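Local coordinates for protein synthesis inhibitor I (Hordeum vulgare, PDB 4FBB), which is a plant protein of the ribosome-inactivating protein family, at residues Q137-A142 against T168-M173. The protein carries 3 engineered substitutions. Numbering follows the deposited sequence.
Sequences QQLADA and TTLLLM. With ADE (adenine), chain E.
Leu139 points its CG anti to the backbone N (chi1 173°), and this carries CD1 to Leu170. Leu170 starts off to the side of the contact, but its CD2 end comes nearer the other helix. The two leucine side chains cross at about a right angle. Their methyls meet tightly, with Leu139 CD1 3.5 Å from Leu170 CD2. Leu170 CD2 also lies 4.1 Å from Ala142 CB. Met173 runs out extended to SD, and the bend at chi3 (80°) brings CE in beside Leu139 CB. Its SD is 3.9 Å from that same Leu139 CB.

Ala142 CB faces Thr169 and stands 3.1 Å from its OG1. This hydroxyl turns back to its own helix, where it hydrogen-bonds to Ala166 O. Gln138 starts toward the other helix, but its amide leads away and NE2 bonds to Ser200 OG. Five of the six touching residues are buried, and the side-chain contacts among Leu139, Ala142, Leu170 and Met173 are apolar. On another side of helix 157-179, Leu171 touches the bound adenine, with CD2 3.6 Å from ADE N1. Leu170 also rests on Leu78 and Leu80 of strand 78-83, in the six-stranded sheet.

The helix axes approach to 9.5 Å at a crossing angle of -124°. This is helix-helix packing within the ribosome-inactivating protein fold, with helix 136-147 laid against helix 157-179, which also borders the adenine pocket.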
loop_
_atom_site.group_PDB
_atom_site.type_symbol
_atom_site.label_atom_id
_atom_site.label_comp_id
_atom_site.label_asym_id
_atom_site.label_seq_id
_atom_site.Cartn_x
_atom_site.Cartn_y
_atom_site.Cartn_z
ATOM N N GLN A 137 9.085 3.465 16.541
ATOM C CA GLN A 137 8.480 4.508 17.364
ATOM C C GLN A 137 7.585 5.426 16.529
ATOM O O GLN A 137 6.485 5.781 16.959
ATOM C CB GLN A 137 9.545 5.323 18.102
ATOM C CG GLN A 137 8.995 6.041 19.322
ATOM C CD GLN A 137 8.309 5.082 20.275
ATOM O OE1 GLN A 137 8.928 4.142 20.776
ATOM N NE2 GLN A 137 7.019 5.299 20.513
ATOM N N GLN A 138 8.062 5.811 15.343
ATOM C CA GLN A 138 7.242 6.587 14.414
ATOM C C GLN A 138 5.955 5.832 14.106
ATOM O O GLN A 138 4.875 6.422 14.060
ATOM C CB GLN A 138 8.001 6.869 13.115
ATOM C CG GLN A 138 9.115 7.891 13.233
ATOM C CD GLN A 138 10.340 7.340 13.924
ATOM O OE1 GLN A 138 10.441 6.138 14.173
ATOM N NE2 GLN A 138 11.286 8.216 14.233
ATOM N N LEU A 139 6.076 4.524 13.903
ATOM C CA LEU A 139 4.920 3.674 13.650
ATOM C C LEU A 139 3.994 3.655 14.855
ATOM O O LEU A 139 2.794 3.873 14.722
ATOM C CB LEU A 139 5.353 2.247 13.277
ATOM C CG LEU A 139 4.295 1.145 13.132
ATOM C CD1 LEU A 139 3.345 1.427 11.984
ATOM C CD2 LEU A 139 4.950 -0.202 12.911
ATOM N N ALA A 140 4.549 3.402 16.036
ATOM C CA ALA A 140 3.735 3.365 17.248
ATOM C C ALA A 140 3.058 4.715 17.525
ATOM O O ALA A 140 1.886 4.756 17.883
ATOM C CB ALA A 140 4.570 2.924 18.446
ATOM N N ASP A 141 3.799 5.810 17.352
ATOM C CA ASP A 141 3.255 7.148 17.595
ATOM C C ASP A 141 2.160 7.497 16.597
ATOM O O ASP A 141 1.130 8.072 16.961
ATOM C CB ASP A 141 4.356 8.207 17.518
ATOM C CG ASP A 141 5.306 8.140 18.684
ATOM O OD1 ASP A 141 4.953 7.504 19.696
ATOM O OD2 ASP A 141 6.401 8.728 18.584
ATOM N N ALA A 142 2.402 7.162 15.333
ATOM C CA ALA A 142 1.414 7.370 14.275
ATOM C C ALA A 142 0.135 6.603 14.582
ATOM O O ALA A 142 -0.972 7.126 14.415
ATOM C CB ALA A 142 1.972 6.932 12.942
ATOM N N THR A 168 1.044 9.778 6.456
ATOM C CA THR A 168 2.232 9.655 5.612
ATOM C C THR A 168 3.145 8.526 6.105
ATOM O O THR A 168 3.710 7.776 5.302
ATOM C CB THR A 168 3.036 10.959 5.561
ATOM O OG1 THR A 168 2.181 12.039 5.148
ATOM C CG2 THR A 168 4.196 10.830 4.582
ATOM N N THR A 169 3.280 8.406 7.422
ATOM C CA THR A 169 4.111 7.352 8.002
ATOM C C THR A 169 3.534 5.955 7.731
ATOM O O THR A 169 4.253 5.063 7.286
ATOM C CB THR A 169 4.341 7.569 9.515
ATOM O OG1 THR A 169 3.080 7.676 10.178
ATOM C CG2 THR A 169 5.146 8.847 9.771
ATOM N N LEU A 170 2.241 5.764 7.985
ATOM C CA LEU A 170 1.612 4.458 7.757
ATOM C C LEU A 170 1.513 4.053 6.279
ATOM O O LEU A 170 1.678 2.880 5.945
ATOM C CB LEU A 170 0.219 4.388 8.387
ATOM C CG LEU A 170 0.098 4.609 9.890
ATOM C CD1 LEU A 170 -1.324 4.330 10.360
ATOM C CD2 LEU A 170 1.084 3.724 10.628
ATOM N N LEU A 171 1.210 5.011 5.403
ATOM C CA LEU A 171 1.181 4.739 3.967
ATOM C C LEU A 171 2.510 4.130 3.552
ATOM O O LEU A 171 2.563 3.178 2.770
ATOM C CB LEU A 171 0.961 6.026 3.177
ATOM C CG LEU A 171 -0.433 6.641 3.165
ATOM C CD1 LEU A 171 -0.436 7.863 2.260
ATOM C CD2 LEU A 171 -1.445 5.625 2.689
ATOM N N LEU A 172 3.587 4.683 4.097
ATOM C CA LEU A 172 4.918 4.228 3.760
ATOM C C LEU A 172 5.194 2.856 4.359
ATOM O O LEU A 172 5.641 1.956 3.653
ATOM C CB LEU A 172 5.945 5.261 4.205
ATOM C CG LEU A 172 5.979 6.454 3.255
ATOM C CD1 LEU A 172 6.686 7.644 3.881
ATOM C CD2 LEU A 172 6.661 6.044 1.962
ATOM N N MET A 173 4.865 2.683 5.637
ATOM C CA MET A 173 5.224 1.449 6.357
ATOM C C MET A 173 4.231 0.295 6.181
ATOM O O MET A 173 4.526 -0.857 6.533
ATOM C CB MET A 173 5.458 1.751 7.841
ATOM C CG MET A 173 6.596 2.738 8.062
ATOM S SD MET A 173 6.896 3.084 9.805
ATOM C CE MET A 173 7.867 1.635 10.287
HETATM N N9 ADE E . -0.086 6.565 -2.278
HETATM C C8 ADE E . -0.106 7.928 -2.171
HETATM N N7 ADE E . -1.147 8.386 -1.511
HETATM C C5 ADE E . -1.853 7.246 -1.162
HETATM C C6 ADE E . -3.053 7.034 -0.453
HETATM N N6 ADE E . -3.818 8.003 0.062
HETATM N N1 ADE E . -3.464 5.762 -0.301
HETATM C C2 ADE E . -2.731 4.758 -0.807
HETATM N N3 ADE E . -1.592 4.830 -1.491
HETATM C C4 ADE E . -1.217 6.117 -1.639
#